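Local coordinates for mandelate racemase/muconate lactonizing enzyme-like protein (Rubrobacter xylanophilus DSM 9941, PDB 3CYJ) that is of unknown function but has the two-domain build of the enolase superfamily, with a sodium ion bound in its barrel domain, at residues I160-M165 with S188-V193; I217-E222 with G242-A247. One frame throughout, in Å; residues are numbered along the deposited sequence.

Interaction 1: residues I160-M165 with S188-V193; sequences IPRVKM and SVELMV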
ATOM      1  N   ILE A 160     -44.215  -6.094  -5.135  1.00 46.97           N
ATOM      2  CA  ILE A 160     -42.742  -6.109  -5.328  1.00 46.51           C
ATOM      3  C   ILE A 160     -42.181  -4.910  -4.566  1.00 46.15           C
ATOM      4  O   ILE A 160     -42.382  -3.758  -4.981  1.00 46.56           O
ATOM      5  CB  ILE A 160     -42.332  -6.028  -6.827  1.00 46.33           C
ATOM      6  CG1 ILE A 160     -42.982  -7.151  -7.635  1.00 45.69           C
ATOM      7  CG2 ILE A 160     -40.785  -6.046  -6.993  1.00 47.57           C
ATOM      8  CD1 ILE A 160     -42.774  -6.987  -9.165  1.00 46.33           C
ATOM      9  N   PRO A 161     -41.488  -5.171  -3.438  1.00 45.83           N
ATOM     10  CA  PRO A 161     -41.115  -4.127  -2.483  1.00 45.42           C
ATOM     11  C   PRO A 161     -39.797  -3.375  -2.806  1.00 44.80           C
ATOM     12  O   PRO A 161     -39.272  -2.658  -1.946  1.00 44.48           O
ATOM     13  CB  PRO A 161     -40.999  -4.905  -1.163  1.00 45.79           C
ATOM     14  CG  PRO A 161     -40.520  -6.287  -1.587  1.00 44.81           C
ATOM     15  CD  PRO A 161     -41.004  -6.503  -3.011  1.00 46.19           C
ATOM     16  N   ARG A 162     -39.324  -3.513  -4.052  1.00 44.25           N
ATOM     17  CA  ARG A 162     -38.082  -2.902  -4.522  1.00 43.55           C
ATOM     18  C   ARG A 162     -38.217  -2.553  -5.994  1.00 42.85           C
ATOM     19  O   ARG A 162     -38.586  -3.387  -6.818  1.00 42.64           O
ATOM     20  CB  ARG A 162     -36.910  -3.864  -4.364  1.00 42.93           C
ATOM     21  CG  ARG A 162     -36.564  -4.218  -2.930  1.00 44.11           C
ATOM     22  CD  ARG A 162     -35.796  -5.592  -2.801  1.00 45.74           C
ATOM     23  NE  ARG A 162     -36.547  -6.701  -3.425  1.00 45.86           N
ATOM     24  CZ  ARG A 162     -37.288  -7.580  -2.750  1.00 49.15           C
ATOM     25  NH1 ARG A 162     -37.387  -7.479  -1.428  1.00 50.21           N
ATOM     26  NH2 ARG A 162     -37.942  -8.556  -3.384  1.00 48.32           N
ATOM     27  N   VAL A 163     -37.916  -1.310  -6.324  1.00 42.06           N
ATOM     28  CA  VAL A 163     -37.965  -0.889  -7.706  1.00 41.06           C
ATOM     29  C   VAL A 163     -36.719  -0.095  -8.087  1.00 41.10           C
ATOM     30  O   VAL A 163     -36.190   0.705  -7.243  1.00 40.36           O
ATOM     31  CB  VAL A 163     -39.255  -0.068  -8.066  1.00 41.32           C
ATOM     32  CG1 VAL A 163     -40.527  -0.925  -7.940  1.00 42.28           C
ATOM     33  CG2 VAL A 163     -39.337   1.222  -7.291  1.00 37.76           C
ATOM     34  N   LYS A 164     -36.271  -0.300  -9.344  1.00 39.41           N
ATOM     35  CA  LYS A 164     -35.170   0.504  -9.922  1.00 39.03           C
ATOM     36  C   LYS A 164     -35.551   1.372 -11.131  1.00 38.43           C
ATOM     37  O   LYS A 164     -36.310   0.968 -11.999  1.00 39.37           O
ATOM     38  CB  LYS A 164     -33.926  -0.391 -10.241  1.00 38.88           C
ATOM     39  CG  LYS A 164     -32.588   0.363 -10.486  1.00 37.67           C
ATOM     40  CD  LYS A 164     -31.388  -0.648 -10.721  1.00 34.41           C
ATOM     41  CE  LYS A 164     -31.450  -1.188 -12.166  1.00 35.27           C
ATOM     42  NZ  LYS A 164     -30.470  -2.224 -12.523  1.00 36.01           N
ATOM     43  N   MET A 165     -35.003   2.578 -11.171  1.00 38.00           N
ATOM     44  CA  MET A 165     -35.205   3.534 -12.272  1.00 37.09           C
ATOM     45  C   MET A 165     -33.840   4.095 -12.808  1.00 37.09           C
ATOM     46  O   MET A 165     -32.800   3.991 -12.148  1.00 35.98           O
ATOM     47  CB  MET A 165     -36.134   4.679 -11.834  1.00 36.21           C
ATOM     48  CG  MET A 165     -35.690   5.455 -10.591  1.00 33.46           C
ATOM     49  SD  MET A 165     -36.604   7.009 -10.170  1.00 30.75           S
ATOM     50  CE  MET A 165     -36.307   8.072 -11.591  1.00 29.36           C
ATOM     51  N   SER A 188     -42.386   2.790   1.936  1.00 56.85           N
ATOM     52  CA  SER A 188     -41.984   1.441   2.350  1.00 56.83           C
ATOM     53  C   SER A 188     -41.554   0.572   1.167  1.00 55.23           C
ATOM     54  O   SER A 188     -41.347  -0.638   1.294  1.00 55.76           O
ATOM     55  CB  SER A 188     -43.105   0.767   3.158  1.00 57.75           C
ATOM     56  OG  SER A 188     -44.281   0.722   2.375  1.00 60.12           O
ATOM     57  N   VAL A 189     -41.450   1.193   0.005  1.00 52.53           N
ATOM     58  CA  VAL A 189     -40.835   0.543  -1.138  1.00 49.93           C
ATOM     59  C   VAL A 189     -39.410   1.114  -1.314  1.00 48.75           C
ATOM     60  O   VAL A 189     -39.194   2.330  -1.282  1.00 48.14           O
ATOM     61  CB  VAL A 189     -41.699   0.758  -2.399  1.00 50.30           C
ATOM     62  CG1 VAL A 189     -40.978   0.294  -3.650  1.00 49.65           C
ATOM     63  CG2 VAL A 189     -43.068   0.077  -2.254  1.00 47.42           C
ATOM     64  N   GLU A 190     -38.443   0.226  -1.440  1.00 46.78           N
ATOM     65  CA  GLU A 190     -37.069   0.616  -1.682  1.00 46.17           C
ATOM     66  C   GLU A 190     -36.894   1.219  -3.075  1.00 44.54           C
ATOM     67  O   GLU A 190     -37.322   0.628  -4.083  1.00 44.03           O
ATOM     68  CB  GLU A 190     -36.160  -0.616  -1.511  1.00 47.08           C
ATOM     69  CG  GLU A 190     -34.674  -0.300  -1.457  1.00 49.46           C
ATOM     70  CD  GLU A 190     -33.786  -1.537  -1.710  1.00 56.37           C
ATOM     71  OE1 GLU A 190     -34.194  -2.643  -1.215  1.00 56.29           O
ATOM     72  OE2 GLU A 190     -32.686  -1.379  -2.371  1.00 55.08           O
ATOM     73  N   LEU A 191     -36.303   2.405  -3.137  1.00 42.42           N
ATOM     74  CA  LEU A 191     -36.071   3.018  -4.447  1.00 42.34           C
ATOM     75  C   LEU A 191     -34.598   2.979  -4.859  1.00 41.88           C
ATOM     76  O   LEU A 191     -33.761   3.539  -4.174  1.00 43.03           O
ATOM     77  CB  LEU A 191     -36.630   4.452  -4.527  1.00 41.92           C
ATOM     78  CG  LEU A 191     -36.504   5.198  -5.862  1.00 42.63           C
ATOM     79  CD1 LEU A 191     -37.206   4.498  -7.083  1.00 38.08           C
ATOM     80  CD2 LEU A 191     -36.901   6.658  -5.734  1.00 41.00           C
ATOM     81  N   MET A 192     -34.303   2.345  -6.001  1.00 40.42           N
ATOM     82  CA  MET A 192     -32.957   2.118  -6.459  1.00 37.93           C
ATOM     83  C   MET A 192     -32.734   2.910  -7.749  1.00 37.60           C
ATOM     84  O   MET A 192     -33.636   3.018  -8.578  1.00 37.29           O
ATOM     85  CB  MET A 192     -32.810   0.614  -6.760  1.00 38.59           C
ATOM     86  CG  MET A 192     -33.287  -0.394  -5.610  1.00 35.13           C
ATOM     87  SD  MET A 192     -33.589  -2.064  -6.165  1.00 28.21           S
ATOM     88  CE  MET A 192     -31.922  -2.497  -6.683  1.00 31.36           C
ATOM     89  N   VAL A 193     -31.534   3.474  -7.937  1.00 37.10           N
ATOM     90  CA  VAL A 193     -31.214   4.189  -9.203  1.00 35.64           C
ATOM     91  C   VAL A 193     -30.030   3.581  -9.979  1.00 35.52           C
ATOM     92  O   VAL A 193     -29.121   2.981  -9.399  1.00 35.00           O
ATOM     93  CB  VAL A 193     -31.080   5.747  -9.037  1.00 35.04           C
ATOM     94  CG1 VAL A 193     -32.414   6.396  -8.431  1.00 33.86           C
ATOM     95  CG2 VAL A 193     -29.835   6.130  -8.242  1.00 36.36           C
TER

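Interaction 2: residues I217-E222 with G242-A247; sequences ISYLEE and GVAIAA. With NA (sodium ion), chain E.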
ATOM      1  N   ILE A 217     -33.038   7.266  -1.504  1.00 40.12           N
ATOM      2  CA  ILE A 217     -32.618   6.072  -2.270  1.00 38.76           C
ATOM      3  C   ILE A 217     -31.683   5.141  -1.475  1.00 39.05           C
ATOM      4  O   ILE A 217     -30.963   5.569  -0.543  1.00 36.85           O
ATOM      5  CB  ILE A 217     -31.945   6.442  -3.624  1.00 39.19           C
ATOM      6  CG1 ILE A 217     -30.596   7.153  -3.361  1.00 38.17           C
ATOM      7  CG2 ILE A 217     -32.950   7.281  -4.534  1.00 36.90           C
ATOM      8  CD1 ILE A 217     -29.579   7.035  -4.498  1.00 44.80           C
ATOM      9  N   SER A 218     -31.664   3.869  -1.885  1.00 38.70           N
ATOM     10  CA  SER A 218     -30.883   2.871  -1.175  1.00 39.38           C
ATOM     11  C   SER A 218     -29.829   2.222  -2.026  1.00 38.20           C
ATOM     12  O   SER A 218     -29.115   1.321  -1.553  1.00 36.75           O
ATOM     13  CB  SER A 218     -31.827   1.743  -0.706  1.00 40.47           C
ATOM     14  OG  SER A 218     -32.951   2.348  -0.112  1.00 44.29           O
ATOM     15  N   TYR A 219     -29.734   2.630  -3.284  1.00 37.86           N
ATOM     16  CA  TYR A 219     -28.932   1.844  -4.240  1.00 38.10           C
ATOM     17  C   TYR A 219     -28.560   2.743  -5.382  1.00 38.41           C
ATOM     18  O   TYR A 219     -29.417   3.412  -5.965  1.00 37.38           O
ATOM     19  CB  TYR A 219     -29.788   0.715  -4.760  1.00 37.32           C
ATOM     20  CG  TYR A 219     -29.125  -0.397  -5.580  1.00 42.29           C
ATOM     21  CD1 TYR A 219     -28.723  -1.569  -4.952  1.00 44.72           C
ATOM     22  CD2 TYR A 219     -29.054  -0.350  -7.000  1.00 44.05           C
ATOM     23  CE1 TYR A 219     -28.176  -2.630  -5.660  1.00 47.52           C
ATOM     24  CE2 TYR A 219     -28.524  -1.435  -7.736  1.00 43.19           C
ATOM     25  CZ  TYR A 219     -28.097  -2.564  -7.044  1.00 48.51           C
ATOM     26  OH  TYR A 219     -27.555  -3.680  -7.664  1.00 53.05           O
ATOM     27  N   LEU A 220     -27.262   2.789  -5.678  1.00 39.26           N
ATOM     28  CA  LEU A 220     -26.750   3.615  -6.761  1.00 38.21           C
ATOM     29  C   LEU A 220     -25.881   2.720  -7.640  1.00 38.30           C
ATOM     30  O   LEU A 220     -24.777   2.388  -7.265  1.00 37.44           O
ATOM     31  CB  LEU A 220     -25.956   4.836  -6.232  1.00 38.12           C
ATOM     32  CG  LEU A 220     -25.226   5.687  -7.310  1.00 39.22           C
ATOM     33  CD1 LEU A 220     -26.163   6.002  -8.527  1.00 35.68           C
ATOM     34  CD2 LEU A 220     -24.604   6.955  -6.769  1.00 37.41           C
ATOM     35  N   GLU A 221     -26.400   2.365  -8.823  1.00 38.32           N
ATOM     36  CA  GLU A 221     -25.719   1.475  -9.722  1.00 39.32           C
ATOM     37  C   GLU A 221     -24.925   2.222 -10.835  1.00 39.70           C
ATOM     38  O   GLU A 221     -25.418   3.186 -11.447  1.00 38.60           O
ATOM     39  CB  GLU A 221     -26.722   0.522 -10.344  1.00 39.26           C
ATOM     40  CG  GLU A 221     -26.023  -0.580 -11.094  1.00 42.44           C
ATOM     41  CD  GLU A 221     -26.998  -1.416 -11.927  1.00 50.29           C
ATOM     42  OE1 GLU A 221     -28.209  -1.476 -11.560  1.00 49.80           O
ATOM     43  OE2 GLU A 221     -26.541  -1.995 -12.952  1.00 49.58           O
ATOM     44  N   GLU A 222     -23.694   1.762 -11.082  1.00 40.11           N
ATOM     45  CA  GLU A 222     -22.880   2.292 -12.169  1.00 41.04           C
ATOM     46  C   GLU A 222     -22.800   3.813 -12.200  1.00 40.65           C
ATOM     47  O   GLU A 222     -23.011   4.435 -13.252  1.00 40.08           O
ATOM     48  CB  GLU A 222     -23.381   1.765 -13.508  1.00 41.57           C
ATOM     49  CG  GLU A 222     -22.978   0.287 -13.713  1.00 48.16           C
ATOM     50  CD  GLU A 222     -23.578  -0.368 -14.989  1.00 57.06           C
ATOM     51  OE1 GLU A 222     -24.413   0.262 -15.682  1.00 58.03           O
ATOM     52  OE2 GLU A 222     -23.225  -1.539 -15.286  1.00 61.48           O
ATOM     53  N   GLY A 242     -26.240   3.752   3.971  1.00 39.67           N
ATOM     54  CA  GLY A 242     -27.508   3.252   3.465  1.00 39.33           C
ATOM     55  C   GLY A 242     -27.701   3.379   1.951  1.00 40.76           C
ATOM     56  O   GLY A 242     -28.743   2.968   1.425  1.00 40.69           O
ATOM     57  N   VAL A 243     -26.742   3.957   1.223  1.00 39.96           N
ATOM     58  CA  VAL A 243     -26.858   3.891  -0.247  1.00 39.56           C
ATOM     59  C   VAL A 243     -25.817   2.890  -0.757  1.00 39.13           C
ATOM     60  O   VAL A 243     -24.634   3.164  -0.721  1.00 39.21           O
ATOM     61  CB  VAL A 243     -26.697   5.289  -0.942  1.00 39.04           C
ATOM     62  CG1 VAL A 243     -26.782   5.208  -2.534  1.00 37.99           C
ATOM     63  CG2 VAL A 243     -27.720   6.273  -0.397  1.00 37.51           C
ATOM     64  N   ALA A 244     -26.249   1.729  -1.203  1.00 38.02           N
ATOM     65  CA  ALA A 244     -25.281   0.751  -1.704  1.00 38.63           C
ATOM     66  C   ALA A 244     -24.719   1.091  -3.108  1.00 38.52           C
ATOM     67  O   ALA A 244     -25.457   1.452  -4.035  1.00 37.76           O
ATOM     68  CB  ALA A 244     -25.902  -0.623  -1.700  1.00 38.52           C
ATOM     69  N   ILE A 245     -23.403   1.052  -3.236  1.00 39.09           N
ATOM     70  CA  ILE A 245     -22.781   1.309  -4.532  1.00 39.13           C
ATOM     71  C   ILE A 245     -22.698  -0.009  -5.241  1.00 38.40           C
ATOM     72  O   ILE A 245     -22.088  -0.910  -4.726  1.00 39.87           O
ATOM     73  CB  ILE A 245     -21.386   1.995  -4.391  1.00 39.76           C
ATOM     74  CG1 ILE A 245     -21.502   3.370  -3.665  1.00 40.44           C
ATOM     75  CG2 ILE A 245     -20.700   2.137  -5.753  1.00 39.67           C
ATOM     76  CD1 ILE A 245     -22.445   4.473  -4.389  1.00 37.60           C
ATOM     77  N   ALA A 246     -23.357  -0.156  -6.399  1.00 38.61           N
ATOM     78  CA  ALA A 246     -23.363  -1.461  -7.123  1.00 38.27           C
ATOM     79  C   ALA A 246     -22.770  -1.366  -8.548  1.00 38.11           C
ATOM     80  O   ALA A 246     -22.908  -0.334  -9.228  1.00 36.89           O
ATOM     81  CB  ALA A 246     -24.781  -2.037  -7.209  1.00 37.26           C
ATOM     82  N   ALA A 247     -22.140  -2.458  -9.002  1.00 38.66           N
ATOM     83  CA  ALA A 247     -21.591  -2.498 -10.357  1.00 39.70           C
ATOM     84  C   ALA A 247     -21.330  -3.923 -10.744  1.00 40.27           C
ATOM     85  O   ALA A 247     -21.321  -4.774  -9.878  1.00 39.55           O
ATOM     86  CB  ALA A 247     -20.326  -1.667 -10.439  1.00 40.14           C
TER
HETATM   87 NA    NA E 371     -26.846  -0.876 -15.277  1.00 55.39          NA

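Interaction 1: residues I160-M165 with S188-V193
V163 and M165 both pack against L191 on the helix side of two parallel strands. L191 CD1 is the shared atom: it lies 3.9 Å from V163 CG2, and these two side chains cross obliquely. M165 CG sits between its own backbone N and carbonyl carbon (chi1 56°), where it touches L191 CD1 and also V193 CG1, the latter at 4.0 Å.

The other face carries R162, K164, E190 and M192. The aliphatic part of R162 lies against E190, with CG 3.3 Å from OE1. Their charged groups do not meet; R162 NE is 5.2 Å from E190 OE1, and R162 NH2 bonds V134 O instead. K164 and M192 cross at about a right angle, with K164 CG 3.7 Å from M192 CB.

Four backbone hydrogen bonds set this register. V163 uses both its N and O: its N-H reaches E190 O almost straight (174°), and its O accepts from M192 N at 2.8 Å. M192 O takes M165 N and a CA-H contact from K164. E190 N bonds P161 O at the entry to the strands.

Helix 174-185, the crossover of this beta-alpha-beta unit, covers V163, M165 and L191. L152 of helix 145-157 adds to the cover on V163 and L191. On the opposite face, K164 NZ forms salt bridges with E221 and E317 and a hydrogen bond with Y135.

Backbone bonds and apolar contacts therefore join the strands, while the charged ends of R162 and K164 find their partners on other strands.

Interaction 2: residues I217-E222 with G242-A247
S218, L220 and E222 bond A244 and A246 through four backbone hydrogen bonds between parallel strands, whose axes run 28° apart. L220 N reaches A244 O at 2.8 Å, and E222 N reaches A246 O. In return, A244 N and A246 N approach S218 O and L220 O from above the carbonyl planes.

On one face, Y219 and A246 meet. Y219 CG is anti to the backbone N (chi1 -169°), and the far end of its ring reaches A246. A246 CB lies 3.4 Å from Y219 CZ. The hydroxyl is hydrogen-bonded to Q268. E221 OE1 lies in the ring plane, at its edge.

On the other face, V243 CG1 touches both L220 CB, at 3.8 Å, and I217 CD1, at 3.9 Å. V243 CG2 lies close to I217 O. L220 and I245 lie side by side and point the same way, with I245 CD1 4.0 Å from L220 CB.

The C-terminal end of the strand carries the metal ligands. E221 OE2 binds the sodium ion at 2.6 Å and E222 OE1 at 2.7 Å. E222 has a positive phi of 49°, a turn away from strand geometry that comes where its carboxylate joins that of E221. D194 completes the protein ligands. E221 OE1, the oxygen turned from the ion, has a salt bridge to K164.

Strands 190-194 and 266-269 flank the pair in the sheet; M192 packs on Y219, and I266 on Y219, A244 and A246. Helix 201-215 covers the other face, with F211 on I217, A208 on L220 and A212 on V243. I245 also packs on K202 of the second subunit.

Interactions 1 and 2 are two strand pairs of one barrel sheet, with centres about 11 Å apart. They come in series along the chain, each closing its own beta-alpha-beta unit. Helix 174-185 links the strands of the first and helix 229-238 those of the second. Strands 190-194 and 219-221 are neighbours, so the four strands run side by side in chain order. V193 O lies 2.8 Å from E221 N, a probable hydrogen bond that continues the sheet between the pairs. This order brings K164, D194, E221 and E222 together near the C-terminal ends of successive strands, where the sodium ion is bound, as expected for an enolase-superfamily barrel.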